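Local coordinates for protein hemoglobin chain d1 (Lumbricus terrestris, PDB 1X9F) that binds a heme and probably carries oxygen reversibly in the worm's blood, as one globin subunit of a larger hemoglobin assembly, at residues 83-94 / 132-140; 2-13 / 122-131. All coordinates share one frame; numbering follows the deposited sequence.

Both contacts use helix 125-139 of the globin fold, contact 2 its N-terminal half and contact 1 its C-terminal half, and their centres lie about 18 Å apart. Contact 1 (83-94 / 132-140) packs this helix on the helix that carries the iron-binding histidine; it is largely buried and apolar, with no hydrogen bond across it, and has the heme beside it. Contact 2 (2-13 / 122-131) ties the N-terminal helix to the same helix away from the heme, partly along the border with another subunit. It too is mostly buried, yet its chemistry is richer: a disulfide, a salt bridge and a glutamine-centred set of hydrogen bonds.

Contact 1: residues 83-94 / 132-140; sequences LAAQLAHLKVQH and VDQIIDGIK. With HEM (protoporphyrin IX containing Fe), chain T.
L83 begins the contact by laying CD2 against the amide end of Q134, 3.4 Å from OE1. One turn on, L87 is a knob in a hole formed by Q134, I135, G138 and I139. With CG beside its own backbone N (chi1 -65°), it sends CD1 over the CA of G138 and CD2 to CG2 of I135, at 3.8 Å. G138, without a side chain, lies under this CD1, and the CA atoms of L87 and G138 are 5.3 Å apart. L90 works in two directions, CD1 touching CD1 of I139 while CD2 rests on the porphyrin at CHB, 3.5 Å away. K91 runs fully extended along the chain end, its aliphatic part passing the carbonyl oxygens of G138 and I139. H94 closes the segment as the axial heme ligand, its NE2 2.1 Å from the iron. On the other side of the ring ND1 donates to the carbonyl O of L90 at 2.6 Å, nearly straight (170°) and close to the ring plane, so the two bonds together fix the rotation of the imidazole. CG2 of I139 sits over one ring face in a CH-pi contact, 4.1 Å from the centroid; I139 is itself a knob among L87, L90, K91 and H94. This is the proximal side of a globin heme pocket, where the F and H helices pack; the axes of segments 83-94 and 132-139 cross at -50° and come within 8.6 Å. Helix 57-75 adds T73 against L87, L90 and I135, while from helix 101-119 F104 packs on I139.

Contact 2: residues 2-13 / 122-131; sequences CLVTESLKVKLQ and HFDFGAWHDC
The A and H helices of the globin fold meet here, 4-13 crossing 125-131 at -100°, and a disulfide pins the chain's N-terminal end to the second helix. C2 SG and C131 SG are 2.0 Å apart, with chi3 -84°. Next to it V10 fills the angle between the helices: CG2 touches CB of C131, and CG1 lies over the six-membered ring of W128, 3.8 Å from its centroid, in a CH-pi contact. F123 CE1 covers the opposite face of the indole. E6 packs CB on CB of A127, but its carboxylate lies close to that of D130, OE1 to OD1 3.0 Å, two like-charged acceptors with no hydrogen bond between them. K9, its chain bent, makes a salt bridge from NZ to D124 OD1 (2.8 Å), and NZ also hydrogen-bonds the carbonyl O of P125 of a neighbouring Globin III subunit. Q13 NE2 donates to the carbonyl O of H122, from above the carbonyl plane, and also hydrogen-bonds OD2 of D129 of that Globin III subunit. OE1 of Q13 takes two bonds in its own carbonyl plane, each on a lone pair: D124 N at 3.0 Å and, near the indole plane, W128 NE1 at 3.0 Å. Replacing W128 by a leucine would probably open a gap beside V10 and F123 and leave Q13 OE1 with one donor fewer. D124 OD2 meanwhile caps helix 125-131 by accepting from A127 N.

Contact 1: residues 83-94 / 132-140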
loop_
_atom_site.group_PDB
_atom_site.type_symbol
_atom_site.label_atom_id
_atom_site.label_comp_id
_atom_site.label_asym_id
_atom_site.label_seq_id
_atom_site.Cartn_x
_atom_site.Cartn_y
_atom_site.Cartn_z
ATOM N N LEU D 83 -7.244 -7.032 -37.322
ATOM C CA LEU D 83 -5.985 -7.345 -36.666
ATOM C C LEU D 83 -4.847 -7.434 -37.676
ATOM O O LEU D 83 -3.777 -6.872 -37.444
ATOM C CB LEU D 83 -6.075 -8.624 -35.830
ATOM C CG LEU D 83 -4.811 -8.941 -35.014
ATOM C CD1 LEU D 83 -4.535 -7.878 -33.950
ATOM C CD2 LEU D 83 -4.903 -10.319 -34.375
ATOM N N ALA D 84 -5.084 -8.126 -38.792
ATOM C CA ALA D 84 -4.082 -8.258 -39.855
ATOM C C ALA D 84 -3.617 -6.884 -40.353
ATOM O O ALA D 84 -2.410 -6.613 -40.427
ATOM C CB ALA D 84 -4.613 -9.113 -41.005
ATOM N N ALA D 85 -4.575 -6.012 -40.655
ATOM C CA ALA D 85 -4.262 -4.656 -41.105
ATOM C C ALA D 85 -3.482 -3.844 -40.072
ATOM O O ALA D 85 -2.503 -3.174 -40.423
ATOM C CB ALA D 85 -5.537 -3.924 -41.507
ATOM N N GLN D 86 -3.914 -3.896 -38.811
ATOM C CA GLN D 86 -3.269 -3.127 -37.752
ATOM C C GLN D 86 -1.851 -3.619 -37.523
ATOM O O GLN D 86 -0.933 -2.817 -37.350
ATOM C CB GLN D 86 -4.074 -3.185 -36.447
ATOM C CG GLN D 86 -3.474 -2.368 -35.299
ATOM C CD GLN D 86 -3.388 -0.883 -35.608
ATOM O OE1 GLN D 86 -4.158 -0.363 -36.416
ATOM N NE2 GLN D 86 -2.454 -0.195 -34.961
ATOM N N LEU D 87 -1.665 -4.934 -37.525
ATOM C CA LEU D 87 -0.334 -5.480 -37.305
ATOM C C LEU D 87 0.614 -5.101 -38.440
ATOM O O LEU D 87 1.777 -4.775 -38.193
ATOM C CB LEU D 87 -0.378 -6.996 -37.100
ATOM C CG LEU D 87 -1.101 -7.529 -35.855
ATOM C CD1 LEU D 87 -1.021 -9.048 -35.825
ATOM C CD2 LEU D 87 -0.550 -6.935 -34.558
ATOM N N ALA D 88 0.116 -5.142 -39.675
ATOM C CA ALA D 88 0.890 -4.701 -40.833
ATOM C C ALA D 88 1.322 -3.238 -40.663
ATOM O O ALA D 88 2.474 -2.881 -40.938
ATOM C CB ALA D 88 0.093 -4.890 -42.119
ATOM N N HIS D 89 0.386 -2.414 -40.186
ATOM C CA HIS D 89 0.591 -0.981 -39.980
ATOM C C HIS D 89 1.665 -0.732 -38.937
ATOM O O HIS D 89 2.535 0.119 -39.122
ATOM C CB HIS D 89 -0.726 -0.342 -39.531
ATOM C CG HIS D 89 -0.666 1.145 -39.364
ATOM N ND1 HIS D 89 -1.133 2.015 -40.325
ATOM C CD2 HIS D 89 -0.241 1.915 -38.334
ATOM C CE1 HIS D 89 -0.976 3.257 -39.904
ATOM N NE2 HIS D 89 -0.437 3.224 -38.699
ATOM N N LEU D 90 1.596 -1.479 -37.841
ATOM C CA LEU D 90 2.569 -1.349 -36.773
ATOM C C LEU D 90 3.936 -1.814 -37.240
ATOM O O LEU D 90 4.963 -1.250 -36.848
ATOM C CB LEU D 90 2.124 -2.139 -35.547
ATOM C CG LEU D 90 1.235 -1.341 -34.594
ATOM C CD1 LEU D 90 0.480 -2.290 -33.685
ATOM C CD2 LEU D 90 2.068 -0.355 -33.779
ATOM N N LYS D 91 3.936 -2.839 -38.087
ATOM C CA LYS D 91 5.174 -3.354 -38.633
ATOM C C LYS D 91 5.890 -2.306 -39.485
ATOM O O LYS D 91 7.091 -2.090 -39.305
ATOM C CB LYS D 91 4.939 -4.632 -39.431
ATOM C CG LYS D 91 6.227 -5.354 -39.743
ATOM C CD LYS D 91 5.993 -6.655 -40.458
ATOM C CE LYS D 91 7.325 -7.294 -40.803
ATOM N NZ LYS D 91 7.139 -8.575 -41.535
ATOM N N VAL D 92 5.160 -1.658 -40.395
ATOM C CA VAL D 92 5.718 -0.561 -41.196
ATOM C C VAL D 92 6.439 0.414 -40.278
ATOM O O VAL D 92 7.557 0.856 -40.565
ATOM C CB VAL D 92 4.622 0.229 -41.959
ATOM C CG1 VAL D 92 5.215 1.443 -42.685
ATOM C CG2 VAL D 92 3.889 -0.670 -42.943
ATOM N N GLN D 93 5.789 0.721 -39.159
ATOM C CA GLN D 93 6.294 1.701 -38.211
ATOM C C GLN D 93 7.516 1.226 -37.438
ATOM O O GLN D 93 8.153 2.015 -36.740
ATOM C CB GLN D 93 5.200 2.084 -37.225
ATOM C CG GLN D 93 4.117 2.953 -37.815
ATOM C CD GLN D 93 3.031 3.233 -36.805
ATOM O OE1 GLN D 93 2.713 2.380 -35.971
ATOM N NE2 GLN D 93 2.457 4.425 -36.867
ATOM N N HIS D 94 7.841 -0.056 -37.553
ATOM C CA HIS D 94 8.996 -0.598 -36.853
ATOM C C HIS D 94 10.102 -1.095 -37.794
ATOM O O HIS D 94 11.260 -1.210 -37.384
ATOM C CB HIS D 94 8.560 -1.694 -35.876
ATOM C CG HIS D 94 7.798 -1.175 -34.694
ATOM N ND1 HIS D 94 6.468 -0.821 -34.763
ATOM C CD2 HIS D 94 8.182 -0.944 -33.417
ATOM C CE1 HIS D 94 6.065 -0.393 -33.581
ATOM N NE2 HIS D 94 7.086 -0.458 -32.747
ATOM N N VAL D 132 -0.854 -12.347 -26.869
ATOM C CA VAL D 132 0.038 -11.242 -27.218
ATOM C C VAL D 132 1.149 -11.722 -28.154
ATOM O O VAL D 132 1.629 -10.963 -28.998
ATOM C CB VAL D 132 0.616 -10.547 -25.954
ATOM C CG1 VAL D 132 1.623 -9.464 -26.327
ATOM C CG2 VAL D 132 -0.500 -9.938 -25.123
ATOM N N ASP D 133 1.537 -12.988 -28.001
ATOM C CA ASP D 133 2.549 -13.625 -28.844
ATOM C C ASP D 133 2.238 -13.426 -30.313
ATOM O O ASP D 133 3.096 -13.004 -31.089
ATOM C CB ASP D 133 2.582 -15.120 -28.572
ATOM C CG ASP D 133 3.976 -15.641 -28.375
ATOM O OD1 ASP D 133 4.114 -16.669 -27.674
ATOM O OD2 ASP D 133 4.995 -15.105 -28.864
ATOM N N GLN D 134 0.997 -13.732 -30.680
ATOM C CA GLN D 134 0.500 -13.506 -32.026
ATOM C C GLN D 134 0.668 -12.042 -32.441
ATOM O O GLN D 134 1.059 -11.761 -33.578
ATOM C CB GLN D 134 -0.968 -13.929 -32.123
ATOM C CG GLN D 134 -1.664 -13.482 -33.406
ATOM C CD GLN D 134 -3.178 -13.555 -33.325
ATOM O OE1 GLN D 134 -3.850 -13.590 -34.358
ATOM N NE2 GLN D 134 -3.721 -13.577 -32.109
ATOM N N ILE D 135 0.378 -11.120 -31.519
ATOM C CA ILE D 135 0.549 -9.689 -31.779
ATOM C C ILE D 135 2.020 -9.371 -32.005
ATOM O O ILE D 135 2.373 -8.748 -33.007
ATOM C CB ILE D 135 -0.027 -8.822 -30.628
ATOM C CG1 ILE D 135 -1.543 -8.997 -30.533
ATOM C CG2 ILE D 135 0.317 -7.342 -30.844
ATOM C CD1 ILE D 135 -2.125 -8.461 -29.227
ATOM N N ILE D 136 2.874 -9.803 -31.082
ATOM C CA ILE D 136 4.308 -9.632 -31.246
ATOM C C ILE D 136 4.805 -10.169 -32.591
ATOM O O ILE D 136 5.593 -9.499 -33.258
ATOM C CB ILE D 136 5.081 -10.235 -30.049
ATOM C CG1 ILE D 136 5.546 -9.128 -29.105
ATOM C CG2 ILE D 136 6.315 -10.999 -30.490
ATOM C CD1 ILE D 136 4.473 -8.603 -28.203
ATOM N N ASP D 137 4.328 -11.346 -33.001
ATOM C CA ASP D 137 4.775 -11.959 -34.262
ATOM C C ASP D 137 4.413 -11.134 -35.488
ATOM O O ASP D 137 5.146 -11.144 -36.481
ATOM C CB ASP D 137 4.199 -13.375 -34.434
ATOM C CG ASP D 137 4.807 -14.380 -33.459
ATOM O OD1 ASP D 137 6.000 -14.247 -33.089
ATOM O OD2 ASP D 137 4.162 -15.352 -33.009
ATOM N N GLY D 138 3.283 -10.433 -35.428
ATOM C CA GLY D 138 2.830 -9.613 -36.550
ATOM C C GLY D 138 3.646 -8.347 -36.747
ATOM O O GLY D 138 3.608 -7.738 -37.822
ATOM N N ILE D 139 4.379 -7.945 -35.716
ATOM C CA ILE D 139 5.137 -6.700 -35.767
ATOM C C ILE D 139 6.615 -7.003 -35.906
ATOM O O ILE D 139 7.348 -6.284 -36.589
ATOM C CB ILE D 139 4.880 -5.871 -34.492
ATOM C CG1 ILE D 139 3.375 -5.646 -34.305
ATOM C CG2 ILE D 139 5.617 -4.532 -34.563
ATOM C CD1 ILE D 139 2.979 -5.128 -32.929
ATOM N N LYS D 140 7.027 -8.082 -35.241
ATOM C CA LYS D 140 8.414 -8.541 -35.181
ATOM C C LYS D 140 9.122 -8.496 -36.529
ATOM O O LYS D 140 8.523 -8.720 -37.588
ATOM C CB LYS D 140 8.461 -9.971 -34.639
ATOM C CG LYS D 140 9.786 -10.366 -34.010
ATOM C CD LYS D 140 9.824 -11.844 -33.628
ATOM C CE LYS D 140 8.799 -12.180 -32.549
ATOM N NZ LYS D 140 8.953 -13.578 -32.046
ATOM O OXT LYS D 140 10.333 -8.245 -36.584
HETATM C CHA HEM T . 7.172 3.482 -32.110
HETATM C CHB HEM T . 3.839 0.176 -30.823
HETATM C CHC HEM T . 7.360 -2.826 -29.223
HETATM C CHD HEM T . 10.710 0.374 -30.877
HETATM C C1A HEM T . 5.900 2.840 -31.797
HETATM C C2A HEM T . 4.726 3.521 -32.057
HETATM C C3A HEM T . 3.670 2.581 -31.684
HETATM C C4A HEM T . 4.473 1.420 -31.250
HETATM C CMA HEM T . 2.173 2.768 -31.742
HETATM C CAA HEM T . 4.590 4.934 -32.550
HETATM C CBA HEM T . 4.264 5.053 -34.023
HETATM C CGA HEM T . 4.062 6.540 -34.232
HETATM O O1A HEM T . 3.051 7.102 -33.751
HETATM O O2A HEM T . 4.934 7.156 -34.879
HETATM C C1B HEM T . 4.538 -0.982 -30.274
HETATM C C2B HEM T . 3.832 -2.053 -29.753
HETATM C C3B HEM T . 4.853 -2.830 -29.314
HETATM C C4B HEM T . 6.062 -2.253 -29.589
HETATM C CMB HEM T . 2.337 -2.305 -29.678
HETATM C CAB HEM T . 4.600 -4.007 -28.765
HETATM C CBB HEM T . 4.240 -5.259 -28.392
HETATM C C1C HEM T . 8.641 -2.165 -29.515
HETATM C C2C HEM T . 9.836 -2.750 -29.141
HETATM C C3C HEM T . 10.763 -1.865 -29.611
HETATM C C4C HEM T . 10.094 -0.788 -30.191
HETATM C CMC HEM T . 10.084 -4.063 -28.427
HETATM C CAC HEM T . 12.213 -2.127 -29.368
HETATM C CBC HEM T . 13.230 -1.438 -30.065
HETATM C C1D HEM T . 10.018 1.557 -31.434
HETATM C C2D HEM T . 10.703 2.670 -31.933
HETATM C C3D HEM T . 9.726 3.575 -32.284
HETATM C C4D HEM T . 8.484 2.860 -31.953
HETATM C CMD HEM T . 12.195 2.846 -32.058
HETATM C CAD HEM T . 9.854 4.943 -32.907
HETATM C CBD HEM T . 10.041 6.031 -31.855
HETATM C CGD HEM T . 10.101 7.330 -32.626
HETATM O O1D HEM T . 9.068 7.732 -33.205
HETATM O O2D HEM T . 11.187 7.942 -32.660
HETATM N NA HEM T . 5.817 1.567 -31.346
HETATM N NB HEM T . 5.896 -1.052 -30.185
HETATM N NC HEM T . 8.754 -0.981 -30.182
HETATM N ND HEM T . 8.670 1.642 -31.414
HETATM FE FE HEM T . 7.294 0.279 -30.809
#

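Contact 2: residues 2-13 / 122-131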
loop_
_atom_site.group_PDB
_atom_site.type_symbol
_atom_site.label_atom_id
_atom_site.label_comp_id
_atom_site.label_asym_id
_atom_site.label_seq_id
_atom_site.Cartn_x
_atom_site.Cartn_y
_atom_site.Cartn_z
ATOM N N CYS D 2 -4.814 -17.982 -29.859
ATOM C CA CYS D 2 -5.743 -17.330 -28.945
ATOM C C CYS D 2 -7.180 -17.655 -29.318
ATOM O O CYS D 2 -7.738 -17.041 -30.233
ATOM C CB CYS D 2 -5.530 -15.807 -28.937
ATOM S SG CYS D 2 -6.109 -15.077 -27.371
ATOM N N LEU D 3 -7.779 -18.613 -28.619
ATOM C CA LEU D 3 -9.194 -18.905 -28.830
ATOM C C LEU D 3 -10.088 -17.800 -28.253
ATOM O O LEU D 3 -9.601 -16.766 -27.787
ATOM C CB LEU D 3 -9.579 -20.291 -28.290
ATOM C CG LEU D 3 -9.318 -20.717 -26.841
ATOM C CD1 LEU D 3 -10.435 -21.637 -26.373
ATOM C CD2 LEU D 3 -7.966 -21.415 -26.706
ATOM N N VAL D 4 -11.398 -18.034 -28.302
ATOM C CA VAL D 4 -12.416 -17.073 -27.864
ATOM C C VAL D 4 -12.363 -16.742 -26.369
ATOM O O VAL D 4 -12.493 -15.571 -25.987
ATOM C CB VAL D 4 -13.845 -17.567 -28.218
ATOM C CG1 VAL D 4 -14.879 -16.460 -28.014
ATOM C CG2 VAL D 4 -13.905 -18.095 -29.650
ATOM N N THR D 5 -12.192 -17.759 -25.527
ATOM C CA THR D 5 -12.155 -17.521 -24.086
ATOM C C THR D 5 -10.893 -16.768 -23.681
ATOM O O THR D 5 -10.934 -15.909 -22.794
ATOM C CB THR D 5 -12.299 -18.829 -23.276
ATOM O OG1 THR D 5 -11.406 -19.823 -23.789
ATOM C CG2 THR D 5 -13.673 -19.442 -23.486
ATOM N N GLU D 6 -9.780 -17.074 -24.332
ATOM C CA GLU D 6 -8.523 -16.445 -23.962
ATOM C C GLU D 6 -8.471 -14.965 -24.338
ATOM O O GLU D 6 -8.027 -14.135 -23.541
ATOM C CB GLU D 6 -7.343 -17.195 -24.574
ATOM C CG GLU D 6 -7.216 -18.638 -24.104
ATOM C CD GLU D 6 -6.039 -19.337 -24.754
ATOM O OE1 GLU D 6 -5.402 -20.188 -24.091
ATOM O OE2 GLU D 6 -5.742 -19.040 -25.934
ATOM N N SER D 7 -8.921 -14.639 -25.548
ATOM C CA SER D 7 -8.944 -13.254 -26.006
ATOM C C SER D 7 -9.855 -12.419 -25.121
ATOM O O SER D 7 -9.561 -11.260 -24.823
ATOM C CB SER D 7 -9.408 -13.175 -27.462
ATOM O OG SER D 7 -10.771 -13.542 -27.586
ATOM N N LEU D 8 -10.954 -13.036 -24.702
ATOM C CA LEU D 8 -11.896 -12.417 -23.797
ATOM C C LEU D 8 -11.217 -12.126 -22.459
ATOM O O LEU D 8 -11.335 -11.018 -21.918
ATOM C CB LEU D 8 -13.115 -13.327 -23.628
ATOM C CG LEU D 8 -14.388 -12.734 -23.030
ATOM C CD1 LEU D 8 -14.479 -13.026 -21.544
ATOM C CD2 LEU D 8 -14.561 -11.234 -23.307
ATOM N N LYS D 9 -10.488 -13.118 -21.953
ATOM C CA LYS D 9 -9.758 -13.002 -20.696
ATOM C C LYS D 9 -8.745 -11.880 -20.761
ATOM O O LYS D 9 -8.637 -11.068 -19.841
ATOM C CB LYS D 9 -9.027 -14.311 -20.392
ATOM C CG LYS D 9 -8.434 -14.383 -18.998
ATOM C CD LYS D 9 -9.533 -14.250 -17.950
ATOM C CE LYS D 9 -9.256 -15.132 -16.739
ATOM N NZ LYS D 9 -9.195 -16.580 -17.095
ATOM N N VAL D 10 -7.995 -11.854 -21.858
ATOM C CA VAL D 10 -6.978 -10.842 -22.052
ATOM C C VAL D 10 -7.639 -9.479 -22.119
ATOM O O VAL D 10 -7.183 -8.544 -21.460
ATOM C CB VAL D 10 -6.139 -11.114 -23.308
ATOM C CG1 VAL D 10 -5.320 -9.882 -23.699
ATOM C CG2 VAL D 10 -5.213 -12.296 -23.059
ATOM N N LYS D 11 -8.723 -9.365 -22.881
ATOM C CA LYS D 11 -9.440 -8.092 -22.962
ATOM C C LYS D 11 -9.823 -7.567 -21.570
ATOM O O LYS D 11 -9.571 -6.405 -21.249
ATOM C CB LYS D 11 -10.691 -8.208 -23.842
ATOM C CG LYS D 11 -10.390 -8.457 -25.335
ATOM C CD LYS D 11 -11.742 -8.593 -26.061
ATOM C CE LYS D 11 -11.560 -8.947 -27.529
ATOM N NZ LYS D 11 -11.104 -7.779 -28.329
ATOM N N LEU D 12 -10.422 -8.437 -20.757
ATOM C CA LEU D 12 -10.886 -8.090 -19.412
ATOM C C LEU D 12 -9.758 -7.682 -18.478
ATOM O O LEU D 12 -9.836 -6.646 -17.804
ATOM C CB LEU D 12 -11.643 -9.274 -18.809
ATOM C CG LEU D 12 -13.171 -9.318 -18.919
ATOM C CD1 LEU D 12 -13.736 -8.582 -20.149
ATOM C CD2 LEU D 12 -13.641 -10.770 -18.881
ATOM N N GLN D 13 -8.707 -8.500 -18.448
ATOM C CA GLN D 13 -7.570 -8.270 -17.565
ATOM C C GLN D 13 -6.783 -7.040 -17.980
ATOM O O GLN D 13 -6.219 -6.339 -17.136
ATOM C CB GLN D 13 -6.658 -9.494 -17.522
ATOM C CG GLN D 13 -7.312 -10.704 -16.888
ATOM C CD GLN D 13 -6.312 -11.704 -16.357
ATOM O OE1 GLN D 13 -5.298 -11.991 -16.999
ATOM N NE2 GLN D 13 -6.595 -12.242 -15.180
ATOM N N HIS D 122 -4.234 -14.022 -10.169
ATOM C CA HIS D 122 -5.347 -14.198 -11.102
ATOM C C HIS D 122 -4.912 -14.053 -12.561
ATOM O O HIS D 122 -5.709 -14.273 -13.484
ATOM C CB HIS D 122 -6.422 -13.143 -10.839
ATOM C CG HIS D 122 -7.198 -13.335 -9.570
ATOM N ND1 HIS D 122 -7.541 -14.574 -9.070
ATOM C CD2 HIS D 122 -7.756 -12.426 -8.735
ATOM C CE1 HIS D 122 -8.250 -14.420 -7.965
ATOM N NE2 HIS D 122 -8.398 -13.126 -7.742
ATOM N N PHE D 123 -3.663 -13.648 -12.762
ATOM C CA PHE D 123 -3.153 -13.311 -14.078
ATOM C C PHE D 123 -3.121 -14.544 -14.974
ATOM O O PHE D 123 -2.425 -15.514 -14.680
ATOM C CB PHE D 123 -1.773 -12.662 -13.922
ATOM C CG PHE D 123 -1.024 -12.460 -15.207
ATOM C CD1 PHE D 123 -1.546 -11.683 -16.236
ATOM C CD2 PHE D 123 0.240 -13.023 -15.365
ATOM C CE1 PHE D 123 -0.825 -11.493 -17.416
ATOM C CE2 PHE D 123 0.966 -12.840 -16.539
ATOM C CZ PHE D 123 0.431 -12.076 -17.568
ATOM N N ASP D 124 -3.900 -14.501 -16.052
ATOM C CA ASP D 124 -3.960 -15.609 -16.996
ATOM C C ASP D 124 -2.778 -15.612 -17.957
ATOM O O ASP D 124 -2.901 -15.276 -19.142
ATOM C CB ASP D 124 -5.268 -15.595 -17.769
ATOM C CG ASP D 124 -5.616 -16.955 -18.328
ATOM O OD1 ASP D 124 -6.824 -17.217 -18.518
ATOM O OD2 ASP D 124 -4.765 -17.834 -18.597
ATOM N N PHE D 125 -1.640 -16.015 -17.408
ATOM C CA PHE D 125 -0.386 -16.141 -18.120
ATOM C C PHE D 125 -0.532 -16.917 -19.435
ATOM O O PHE D 125 -0.056 -16.461 -20.475
ATOM C CB PHE D 125 0.632 -16.810 -17.190
ATOM C CG PHE D 125 2.003 -16.925 -17.776
ATOM C CD1 PHE D 125 2.396 -18.092 -18.431
ATOM C CD2 PHE D 125 2.906 -15.869 -17.683
ATOM C CE1 PHE D 125 3.667 -18.207 -18.989
ATOM C CE2 PHE D 125 4.181 -15.973 -18.234
ATOM C CZ PHE D 125 4.563 -17.147 -18.891
ATOM N N GLY D 126 -1.190 -18.075 -19.377
ATOM C CA GLY D 126 -1.446 -18.890 -20.563
ATOM C C GLY D 126 -2.145 -18.098 -21.652
ATOM O O GLY D 126 -1.663 -18.027 -22.786
ATOM N N ALA D 127 -3.273 -17.484 -21.296
ATOM C CA ALA D 127 -4.060 -16.702 -22.245
ATOM C C ALA D 127 -3.245 -15.541 -22.790
ATOM O O ALA D 127 -3.175 -15.354 -24.001
ATOM C CB ALA D 127 -5.348 -16.206 -21.603
ATOM N N TRP D 128 -2.617 -14.775 -21.900
ATOM C CA TRP D 128 -1.781 -13.653 -22.322
ATOM C C TRP D 128 -0.707 -14.085 -23.274
ATOM O O TRP D 128 -0.585 -13.532 -24.370
ATOM C CB TRP D 128 -1.150 -12.945 -21.135
ATOM C CG TRP D 128 -2.078 -11.993 -20.587
ATOM C CD1 TRP D 128 -3.012 -12.238 -19.638
ATOM C CD2 TRP D 128 -2.251 -10.630 -20.988
ATOM N NE1 TRP D 128 -3.742 -11.103 -19.388
ATOM C CE2 TRP D 128 -3.296 -10.100 -20.208
ATOM C CE3 TRP D 128 -1.615 -9.792 -21.916
ATOM C CZ2 TRP D 128 -3.723 -8.772 -20.321
ATOM C CZ3 TRP D 128 -2.047 -8.469 -22.034
ATOM C CH2 TRP D 128 -3.089 -7.975 -21.238
ATOM N N HIS D 129 0.055 -15.088 -22.859
ATOM C CA HIS D 129 1.171 -15.556 -23.646
ATOM C C HIS D 129 0.774 -15.973 -25.048
ATOM O O HIS D 129 1.422 -15.585 -26.014
ATOM C CB HIS D 129 1.869 -16.707 -22.953
ATOM C CG HIS D 129 3.254 -16.926 -23.451
ATOM N ND1 HIS D 129 4.320 -16.176 -23.009
ATOM C CD2 HIS D 129 3.743 -17.771 -24.387
ATOM C CE1 HIS D 129 5.416 -16.567 -23.635
ATOM N NE2 HIS D 129 5.093 -17.534 -24.475
ATOM N N ASP D 130 -0.279 -16.776 -25.154
ATOM C CA ASP D 130 -0.792 -17.159 -26.456
ATOM C C ASP D 130 -1.135 -15.902 -27.233
ATOM O O ASP D 130 -0.595 -15.657 -28.317
ATOM C CB ASP D 130 -2.045 -18.026 -26.308
ATOM C CG ASP D 130 -1.743 -19.409 -25.770
ATOM O OD1 ASP D 130 -2.702 -20.153 -25.476
ATOM O OD2 ASP D 130 -0.584 -19.848 -25.610
ATOM N N CYS D 131 -2.019 -15.099 -26.631
ATOM C CA CYS D 131 -2.646 -13.951 -27.277
ATOM C C CYS D 131 -1.713 -12.839 -27.756
ATOM O O CYS D 131 -1.791 -12.421 -28.914
ATOM C CB CYS D 131 -3.679 -13.363 -26.325
ATOM S SG CYS D 131 -5.308 -13.241 -27.061
#